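Local coordinates for protein aminoglycoside-O-phosphotransferase VIII (Streptomyces rimosus, PDB 4H05) that probably transfers a phosphate group from ATP to the 3'-hydroxyl of aminoglycoside antibiotics, a reaction that confers resistance to them, at residues 66-71 and 209-214; 117-122 and 189-194; 168-173 and 266-271. All coordinates share one frame; numbering follows the deposited sequence. Where two conformers were deposited one is given.

Interaction 1 (66-71 and 209-214); sequences VWLAEV and IDVGRV
Helical segment 66-71 meets a loop, 209-214, with no regular structure beyond the type I turn from Val211 to Val214, and the backbones stay well apart, 9.0 Å from Leu68 CA to Val211 CA. Side chains therefore span the gap, and the case illustrates how one methyl group can join a helix to a turn. Leu68 points at the loop and presents CD2 tip to tip to two valines. The nearer is Val214, whose CG2 lies 3.7 Å from Leu68 CD2. Val211 receives the same methyl over its branch point, with CB 4.0 Å from Leu68 CD2 and both of its own methyls only slightly farther off. In Val214, CG1 is trans to the backbone N (chi1 163°), and both methyls face Leu68, CG2 the nearer. Leu68 itself departs from staggered geometry, with chi1 at -98° and chi2 at -3°, which may mean strain or an imprecisely placed side chain. The turn that carries both valines is closed by Val214 N donating to Val211 O at 3.0 Å. All three touching residues are buried. Around this apolar plug, Asp210 pairs with Lys48 and Val214 O accepts from Arg64. Such a helix against the loop carrying a predicted magnesium ligand, Asp210, is characteristic of the protein-kinase-like fold of aminoglycoside phosphotransferases, in which helix 54-71 probably corresponds to helix C and the Ile-Asp-Val-Gly-Arg sequence to the kinase DFG segment.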
loop_
_atom_site.group_PDB
_atom_site.type_symbol
_atom_site.label_atom_id
_atom_site.label_comp_id
_atom_site.label_asym_id
_atom_site.label_seq_id
_atom_site.Cartn_x
_atom_site.Cartn_y
_atom_site.Cartn_z
ATOM N N VAL A 66 8.311 7.024 9.486
ATOM C CA VAL A 66 9.469 7.622 10.114
ATOM C C VAL A 66 10.639 6.691 9.992
ATOM O O VAL A 66 11.771 7.104 9.745
ATOM C CB VAL A 66 9.146 7.857 11.635
ATOM C CG1 VAL A 66 10.402 8.145 12.389
ATOM C CG2 VAL A 66 8.132 9.009 11.885
ATOM N N TRP A 67 10.389 5.390 10.196
ATOM C CA TRP A 67 11.483 4.460 10.079
ATOM C C TRP A 67 11.942 4.334 8.649
ATOM O O TRP A 67 13.147 4.416 8.369
ATOM C CB TRP A 67 11.122 3.138 10.685
ATOM C CG TRP A 67 12.131 2.109 10.487
ATOM C CD1 TRP A 67 13.265 1.878 11.264
ATOM C CD2 TRP A 67 12.178 1.128 9.419
ATOM N NE1 TRP A 67 13.945 0.801 10.818
ATOM C CE2 TRP A 67 13.383 0.318 9.674
ATOM C CE3 TRP A 67 11.383 0.841 8.325
ATOM C CZ2 TRP A 67 13.770 -0.728 8.839
ATOM C CZ3 TRP A 67 11.744 -0.239 7.518
ATOM C CH2 TRP A 67 12.945 -0.994 7.754
ATOM N N LEU A 68 10.999 4.245 7.725
ATOM C CA LEU A 68 11.354 4.274 6.326
ATOM C C LEU A 68 12.224 5.475 5.839
ATOM O O LEU A 68 13.146 5.345 5.014
ATOM C CB LEU A 68 10.092 4.154 5.509
ATOM C CG LEU A 68 9.563 2.852 4.890
ATOM C CD1 LEU A 68 10.330 1.548 5.001
ATOM C CD2 LEU A 68 8.061 2.705 5.092
ATOM N N ALA A 69 11.927 6.638 6.308
ATOM C CA ALA A 69 12.715 7.830 5.981
ATOM C C ALA A 69 14.081 7.618 6.546
ATOM O O ALA A 69 15.038 7.945 5.913
ATOM C CB ALA A 69 12.107 9.127 6.596
ATOM N N GLU A 70 14.207 7.062 7.754
ATOM C CA GLU A 70 15.545 7.035 8.290
ATOM C C GLU A 70 16.312 6.029 7.485
ATOM O O GLU A 70 17.445 6.284 7.158
ATOM C CB GLU A 70 15.631 6.861 9.812
ATOM C CG GLU A 70 16.249 5.543 10.268
ATOM C CD GLU A 70 17.728 5.606 10.548
ATOM O OE1 GLU A 70 18.258 4.476 10.713
ATOM O OE2 GLU A 70 18.353 6.717 10.677
ATOM N N VAL A 71 15.708 4.915 7.088
ATOM C CA VAL A 71 16.512 3.963 6.360
ATOM C C VAL A 71 16.712 4.230 4.864
ATOM O O VAL A 71 17.391 3.460 4.199
ATOM C CB VAL A 71 16.075 2.523 6.631
ATOM C CG1 VAL A 71 16.242 2.317 8.151
ATOM C CG2 VAL A 71 14.684 2.257 6.017
ATOM N N ILE A 209 3.465 5.898 -0.512
ATOM C CA ILE A 209 2.388 6.204 0.468
ATOM C C ILE A 209 1.671 4.956 0.937
ATOM O O ILE A 209 1.940 3.849 0.426
ATOM C CB ILE A 209 1.409 7.307 -0.031
ATOM C CG1 ILE A 209 0.697 6.945 -1.298
ATOM C CG2 ILE A 209 2.166 8.621 -0.311
ATOM C CD1 ILE A 209 -0.501 7.903 -1.657
ATOM N N ASP A 210 0.787 5.099 1.941
ATOM C CA ASP A 210 -0.030 3.992 2.435
ATOM C C ASP A 210 0.838 2.770 2.890
ATOM O O ASP A 210 0.553 1.652 2.503
ATOM C CB ASP A 210 -1.039 3.540 1.363
ATOM C CG ASP A 210 -2.282 4.455 1.278
ATOM O OD1 ASP A 210 -2.318 5.583 1.876
ATOM O OD2 ASP A 210 -3.255 4.020 0.614
ATOM N N VAL A 211 1.825 3.045 3.761
ATOM C CA VAL A 211 2.851 2.137 4.274
ATOM C C VAL A 211 2.372 1.440 5.522
ATOM O O VAL A 211 3.122 0.885 6.276
ATOM C CB VAL A 211 4.170 2.923 4.424
ATOM C CG1 VAL A 211 4.550 3.576 3.053
ATOM C CG2 VAL A 211 4.145 4.087 5.463
ATOM N N GLY A 212 1.074 1.415 5.728
ATOM C CA GLY A 212 0.536 0.898 6.957
ATOM C C GLY A 212 0.871 -0.563 7.173
ATOM O O GLY A 212 0.913 -1.013 8.367
ATOM N N ARG A 213 1.115 -1.313 6.077
ATOM C CA ARG A 213 1.460 -2.755 6.211
ATOM C C ARG A 213 2.909 -3.097 6.094
ATOM O O ARG A 213 3.288 -4.308 5.963
ATOM C CB ARG A 213 0.745 -3.567 5.119
ATOM C CG ARG A 213 -0.768 -3.497 5.091
ATOM C CD ARG A 213 -1.255 -4.270 3.854
ATOM N NE ARG A 213 -2.674 -4.033 3.598
ATOM C CZ ARG A 213 -3.376 -4.348 2.500
ATOM N NH1 ARG A 213 -4.670 -4.073 2.509
ATOM N NH2 ARG A 213 -2.824 -4.890 1.367
ATOM N N VAL A 214 3.762 -2.071 6.075
ATOM C CA VAL A 214 5.173 -2.305 6.026
ATOM C C VAL A 214 5.579 -3.270 7.132
ATOM O O VAL A 214 5.133 -3.183 8.247
ATOM C CB VAL A 214 6.008 -0.989 6.072
ATOM C CG1 VAL A 214 7.431 -1.256 6.434
ATOM C CG2 VAL A 214 6.047 -0.368 4.697
#

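Interaction 2 (117-122 and 189-194); sequences AGLARS and GDLCPD
Gly118 O is gripped twice from within its own helix, by Ser122 N at 3.1 Å and by Ser122 OG, which donates to Gly118 O at 2.9 Å. The two donors reach the oxygen from opposite faces of the carbonyl plane, the hydroxyl tilted 24° out of it. This polar pinning belongs to the helix alone; the contact with 189-194 is apolar and rests on Leu191. Its CG is anti to the backbone N (chi1 -173°), which extends the isobutyl group toward the helix. There CD2 meets Ala120 CB at 4.1 Å, while Leu191 CD1 lies more loosely against Leu119 CD2 at 4.4 Å. Leu191 is also the centre of an inverse gamma turn, with a weak bond from Cys192 N to Asp190 O; the same oxygen accepts from Asn195 ND2. Asp222 and Val226 of helix 220-230 touch Leu191 as well. The segment continues from His188 as the His-Gly-Asp loop of the family, where Asp190 is the predicted proton acceptor. The apolar contact is consistent with Leu191 anchoring the loop to the buried side of helix 109-124, while Asp190, just before it, and Asn195, farther along, are the residues predicted to act in catalysis and magnesium binding.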
loop_
_atom_site.group_PDB
_atom_site.type_symbol
_atom_site.label_atom_id
_atom_site.label_comp_id
_atom_site.label_asym_id
_atom_site.label_seq_id
_atom_site.Cartn_x
_atom_site.Cartn_y
_atom_site.Cartn_z
ATOM N N ALA A 117 9.826 -1.480 -10.181
ATOM C CA ALA A 117 10.750 -2.545 -9.862
ATOM C C ALA A 117 11.943 -2.061 -9.035
ATOM O O ALA A 117 12.402 -2.757 -8.114
ATOM C CB ALA A 117 11.222 -3.207 -11.160
ATOM N N GLY A 118 12.471 -0.887 -9.372
ATOM C CA GLY A 118 13.624 -0.328 -8.669
ATOM C C GLY A 118 13.308 0.005 -7.228
ATOM O O GLY A 118 14.121 -0.104 -6.324
ATOM N N LEU A 119 12.079 0.416 -7.010
ATOM C CA LEU A 119 11.639 0.782 -5.676
ATOM C C LEU A 119 11.441 -0.503 -4.875
ATOM O O LEU A 119 11.847 -0.580 -3.721
ATOM C CB LEU A 119 10.337 1.599 -5.770
ATOM C CG LEU A 119 9.725 1.814 -4.389
ATOM C CD1 LEU A 119 10.639 2.751 -3.609
ATOM C CD2 LEU A 119 8.323 2.356 -4.491
ATOM N N ALA A 120 10.836 -1.499 -5.517
ATOM C CA ALA A 120 10.714 -2.887 -4.964
ATOM C C ALA A 120 12.077 -3.464 -4.514
ATOM O O ALA A 120 12.219 -3.964 -3.414
ATOM C CB ALA A 120 9.981 -3.805 -5.962
ATOM N N ARG A 121 13.102 -3.200 -5.294
ATOM C CA ARG A 121 14.444 -3.707 -5.092
ATOM C C ARG A 121 15.148 -2.982 -3.930
ATOM O O ARG A 121 15.876 -3.560 -3.142
ATOM C CB ARG A 121 15.055 -3.602 -6.488
ATOM C CG ARG A 121 16.531 -3.656 -6.899
ATOM C CD ARG A 121 16.531 -4.053 -8.412
ATOM N NE ARG A 121 17.430 -3.402 -9.371
ATOM C CZ ARG A 121 18.763 -3.352 -9.278
ATOM N NH1 ARG A 121 19.420 -3.800 -8.212
ATOM N NH2 ARG A 121 19.437 -2.777 -10.238
ATOM N N SER A 122 14.833 -1.720 -3.750
ATOM C CA SER A 122 15.445 -0.970 -2.735
ATOM C C SER A 122 14.793 -1.308 -1.399
ATOM O O SER A 122 15.433 -1.351 -0.359
ATOM C CB SER A 122 15.257 0.532 -3.060
ATOM O OG SER A 122 15.888 0.907 -4.277
ATOM N N GLY A 189 3.632 -4.072 1.332
ATOM C CA GLY A 189 2.464 -4.888 1.644
ATOM C C GLY A 189 1.155 -4.499 1.005
ATOM O O GLY A 189 0.146 -5.240 1.134
ATOM N N ASP A 190 1.133 -3.307 0.408
ATOM C CA ASP A 190 0.090 -2.937 -0.549
ATOM C C ASP A 190 0.724 -2.143 -1.717
ATOM O O ASP A 190 0.325 -1.000 -2.028
ATOM C CB ASP A 190 -1.037 -2.183 0.139
ATOM C CG ASP A 190 -2.247 -1.994 -0.762
ATOM O OD1 ASP A 190 -3.081 -1.224 -0.394
ATOM O OD2 ASP A 190 -2.331 -2.568 -1.855
ATOM N N LEU A 191 1.666 -2.808 -2.414
ATOM C CA LEU A 191 2.482 -2.150 -3.404
ATOM C C LEU A 191 1.764 -2.165 -4.736
ATOM O O LEU A 191 2.001 -3.004 -5.598
ATOM C CB LEU A 191 3.825 -2.795 -3.548
ATOM C CG LEU A 191 4.898 -2.147 -4.442
ATOM C CD1 LEU A 191 5.391 -0.860 -3.864
ATOM C CD2 LEU A 191 6.101 -3.082 -4.722
ATOM N N CYS A 192 0.903 -1.197 -4.892
ATOM C CA CYS A 192 0.104 -1.058 -6.044
ATOM C C CYS A 192 0.535 0.290 -6.606
ATOM O O CYS A 192 1.020 1.151 -5.881
ATOM C CB CYS A 192 -1.372 -1.108 -5.705
ATOM S SG CYS A 192 -1.865 -0.157 -4.268
ATOM N N PRO A 193 0.304 0.511 -7.886
ATOM C CA PRO A 193 0.760 1.736 -8.522
ATOM C C PRO A 193 0.123 2.999 -7.892
ATOM O O PRO A 193 0.672 4.074 -7.926
ATOM C CB PRO A 193 0.362 1.517 -9.980
ATOM C CG PRO A 193 0.259 0.017 -10.115
ATOM C CD PRO A 193 -0.406 -0.350 -8.836
ATOM N N ASP A 194 -1.011 2.818 -7.285
ATOM C CA ASP A 194 -1.639 3.816 -6.501
ATOM C C ASP A 194 -0.809 4.369 -5.389
ATOM O O ASP A 194 -0.900 5.489 -5.131
ATOM C CB ASP A 194 -2.979 3.274 -5.946
ATOM C CG ASP A 194 -4.134 3.819 -6.715
ATOM O OD1 ASP A 194 -4.103 5.048 -6.942
ATOM O OD2 ASP A 194 -5.011 3.056 -7.170
#

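Interaction 3 (168-173 and 266-271); sequences ERLLAE and YRLLDE
With its chi1 extended at 168°, Leu268 reaches across to lie alongside Leu170, whose own chi1 of -129° is off the staggered positions and uncertain. The two leucines slide past one another in opposite directions, with Leu170 CD2 3.3 Å from Leu268 CD1. That is tighter than normal carbon packing, and since Leu170 is also off the staggered positions at chi2, the exact placement of its methyls is doubtful. The side chains of Leu170 and Glu271 cross at about a right angle, with Leu170 CD1 4.1 Å from Glu271 CB. Leu268 CD2 in turn rests 3.9 Å from Glu173 CG, again crosswise, so the glutamate contributes its aliphatic stem. Its carboxylate goes to arginines instead: Arg169 NH1 donates to the anti lone pair of Glu173 OE1 at 2.9 Å, with Arg176 taking the other oxygen. Arg162 likewise claims the carboxylate of Glu271. The example shows acidic residues lending carbon to a greasy seam while their charges are paired. Helix 167-177 thereby packs on helix 260-270, and Leu268 also touches Leu174 and Thr177 farther along helix 167-177; Leu171 faces helix 137-150, and on the other helix Tyr266 and Asp270 lie against helix 220-230.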
loop_
_atom_site.group_PDB
_atom_site.type_symbol
_atom_site.label_atom_id
_atom_site.label_comp_id
_atom_site.label_asym_id
_atom_site.label_seq_id
_atom_site.Cartn_x
_atom_site.Cartn_y
_atom_site.Cartn_z
ATOM N N GLU A 168 -15.529 -18.203 4.503
ATOM C CA GLU A 168 -15.081 -19.439 5.139
ATOM C C GLU A 168 -14.408 -20.343 4.115
ATOM O O GLU A 168 -13.445 -21.018 4.419
ATOM C CB GLU A 168 -16.296 -20.192 5.798
ATOM C CG GLU A 168 -16.817 -19.639 7.147
ATOM C CD GLU A 168 -17.556 -18.287 7.096
ATOM O OE1 GLU A 168 -17.957 -17.849 5.974
ATOM O OE2 GLU A 168 -17.731 -17.657 8.195
ATOM N N ARG A 169 -14.920 -20.360 2.902
ATOM C CA ARG A 169 -14.255 -21.073 1.753
ATOM C C ARG A 169 -12.966 -20.362 1.302
ATOM O O ARG A 169 -12.031 -20.977 0.811
ATOM C CB ARG A 169 -15.185 -21.048 0.570
ATOM C CG ARG A 169 -14.614 -21.585 -0.756
ATOM C CD ARG A 169 -14.208 -23.047 -0.653
ATOM N NE ARG A 169 -13.693 -23.590 -1.910
ATOM C CZ ARG A 169 -12.416 -23.892 -2.156
ATOM N NH1 ARG A 169 -11.466 -23.694 -1.233
ATOM N NH2 ARG A 169 -12.063 -24.376 -3.349
ATOM N N LEU A 170 -12.952 -19.042 1.428
ATOM C CA LEU A 170 -11.746 -18.243 1.074
ATOM C C LEU A 170 -10.627 -18.611 2.037
ATOM O O LEU A 170 -9.535 -19.033 1.658
ATOM C CB LEU A 170 -12.059 -16.732 1.214
ATOM C CG LEU A 170 -11.757 -15.734 0.087
ATOM C CD1 LEU A 170 -10.902 -14.651 0.733
ATOM C CD2 LEU A 170 -11.069 -16.318 -1.142
ATOM N N LEU A 171 -10.951 -18.547 3.312
ATOM C CA LEU A 171 -10.012 -18.904 4.338
ATOM C C LEU A 171 -9.585 -20.362 4.249
ATOM O O LEU A 171 -8.407 -20.639 4.490
ATOM C CB LEU A 171 -10.604 -18.558 5.692
ATOM C CG LEU A 171 -9.772 -18.835 6.912
ATOM C CD1 LEU A 171 -8.644 -17.792 6.876
ATOM C CD2 LEU A 171 -10.677 -18.758 8.159
ATOM N N ALA A 172 -10.496 -21.301 3.905
ATOM C CA ALA A 172 -10.049 -22.711 3.606
ATOM C C ALA A 172 -8.942 -22.682 2.506
ATOM O O ALA A 172 -7.930 -23.389 2.592
ATOM C CB ALA A 172 -11.219 -23.632 3.176
ATOM N N GLU A 173 -9.135 -21.868 1.462
ATOM C CA GLU A 173 -8.202 -21.927 0.320
ATOM C C GLU A 173 -6.864 -21.381 0.792
ATOM O O GLU A 173 -5.827 -21.940 0.566
ATOM C CB GLU A 173 -8.775 -21.185 -0.901
ATOM C CG GLU A 173 -7.992 -21.356 -2.210
ATOM C CD GLU A 173 -7.930 -22.787 -2.683
ATOM O OE1 GLU A 173 -8.794 -23.544 -2.270
ATOM O OE2 GLU A 173 -7.004 -23.182 -3.407
ATOM N N TYR A 266 -0.293 -14.767 -2.607
ATOM C CA TYR A 266 -0.321 -13.409 -2.051
ATOM C C TYR A 266 -1.376 -12.547 -2.703
ATOM O O TYR A 266 -1.894 -11.618 -2.083
ATOM C CB TYR A 266 1.114 -12.787 -2.002
ATOM C CG TYR A 266 1.987 -13.451 -0.921
ATOM C CD1 TYR A 266 1.755 -13.193 0.430
ATOM C CD2 TYR A 266 2.983 -14.346 -1.234
ATOM C CE1 TYR A 266 2.470 -13.805 1.405
ATOM C CE2 TYR A 266 3.737 -14.982 -0.222
ATOM C CZ TYR A 266 3.403 -14.732 1.077
ATOM O OH TYR A 266 4.046 -15.321 2.054
ATOM N N ARG A 267 -1.826 -12.916 -3.902
ATOM C CA ARG A 267 -3.019 -12.313 -4.460
ATOM C C ARG A 267 -4.267 -12.729 -3.667
ATOM O O ARG A 267 -5.180 -11.923 -3.512
ATOM C CB ARG A 267 -3.249 -12.687 -5.955
ATOM C CG ARG A 267 -2.497 -11.903 -7.048
ATOM C CD ARG A 267 -3.088 -12.171 -8.488
ATOM N NE ARG A 267 -2.031 -12.950 -9.068
ATOM C CZ ARG A 267 -1.999 -14.236 -9.356
ATOM N NH1 ARG A 267 -3.058 -15.000 -9.371
ATOM N NH2 ARG A 267 -0.822 -14.727 -9.703
ATOM N N LEU A 268 -4.328 -13.991 -3.250
ATOM C CA LEU A 268 -5.442 -14.513 -2.462
ATOM C C LEU A 268 -5.445 -13.919 -1.060
ATOM O O LEU A 268 -6.483 -13.419 -0.547
ATOM C CB LEU A 268 -5.370 -16.060 -2.377
ATOM C CG LEU A 268 -6.292 -16.703 -1.366
ATOM C CD1 LEU A 268 -7.789 -16.478 -1.699
ATOM C CD2 LEU A 268 -5.883 -18.202 -1.221
ATOM N N LEU A 269 -4.275 -13.897 -0.446
ATOM C CA LEU A 269 -4.219 -13.197 0.868
ATOM C C LEU A 269 -4.814 -11.794 0.856
ATOM O O LEU A 269 -5.502 -11.347 1.822
ATOM C CB LEU A 269 -2.778 -13.171 1.381
ATOM C CG LEU A 269 -2.552 -12.514 2.742
ATOM C CD1 LEU A 269 -3.315 -13.303 3.820
ATOM C CD2 LEU A 269 -1.034 -12.379 3.031
ATOM N N ASP A 270 -4.554 -11.103 -0.233
ATOM C CA ASP A 270 -4.924 -9.726 -0.310
ATOM C C ASP A 270 -6.426 -9.541 -0.431
ATOM O O ASP A 270 -6.928 -8.479 -0.117
ATOM C CB ASP A 270 -4.208 -8.996 -1.456
ATOM C CG ASP A 270 -4.229 -7.451 -1.286
ATOM O OD1 ASP A 270 -3.975 -6.921 -0.169
ATOM O OD2 ASP A 270 -4.555 -6.742 -2.252
ATOM N N GLU A 271 -7.141 -10.559 -0.886
ATOM C CA GLU A 271 -8.569 -10.456 -0.970
ATOM C C GLU A 271 -9.194 -10.274 0.403
ATOM O O GLU A 271 -10.343 -9.882 0.497
ATOM C CB GLU A 271 -9.126 -11.745 -1.539
ATOM C CG GLU A 271 -8.528 -12.159 -2.895
ATOM C CD GLU A 271 -9.478 -11.857 -3.996
ATOM O OE1 GLU A 271 -10.100 -10.773 -3.871
ATOM O OE2 GLU A 271 -9.620 -12.693 -4.922
#

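The first partners of the three interactions come in order along the chain, 66-71, 117-122 and 168-173, followed by 189-194, 209-214 and 266-271, so interaction 3 crosses both others while interaction 2 falls between the segments of interaction 1. Interactions 1 and 2 have centres about 12 Å apart and each include a loop with predicted catalytic or magnesium-binding residues; interaction 3 lies about 26 Å and 22 Å from their centres, in the helical part of the fold. Arg213 ties them together: its NH2 is 3.0 Å from Gly189 O, a probable hydrogen bond, and 2.8 Å from Asp270 OD1 in a salt bridge. Helix 54-71, the active-site loops and the C-terminal helix are thus physically connected.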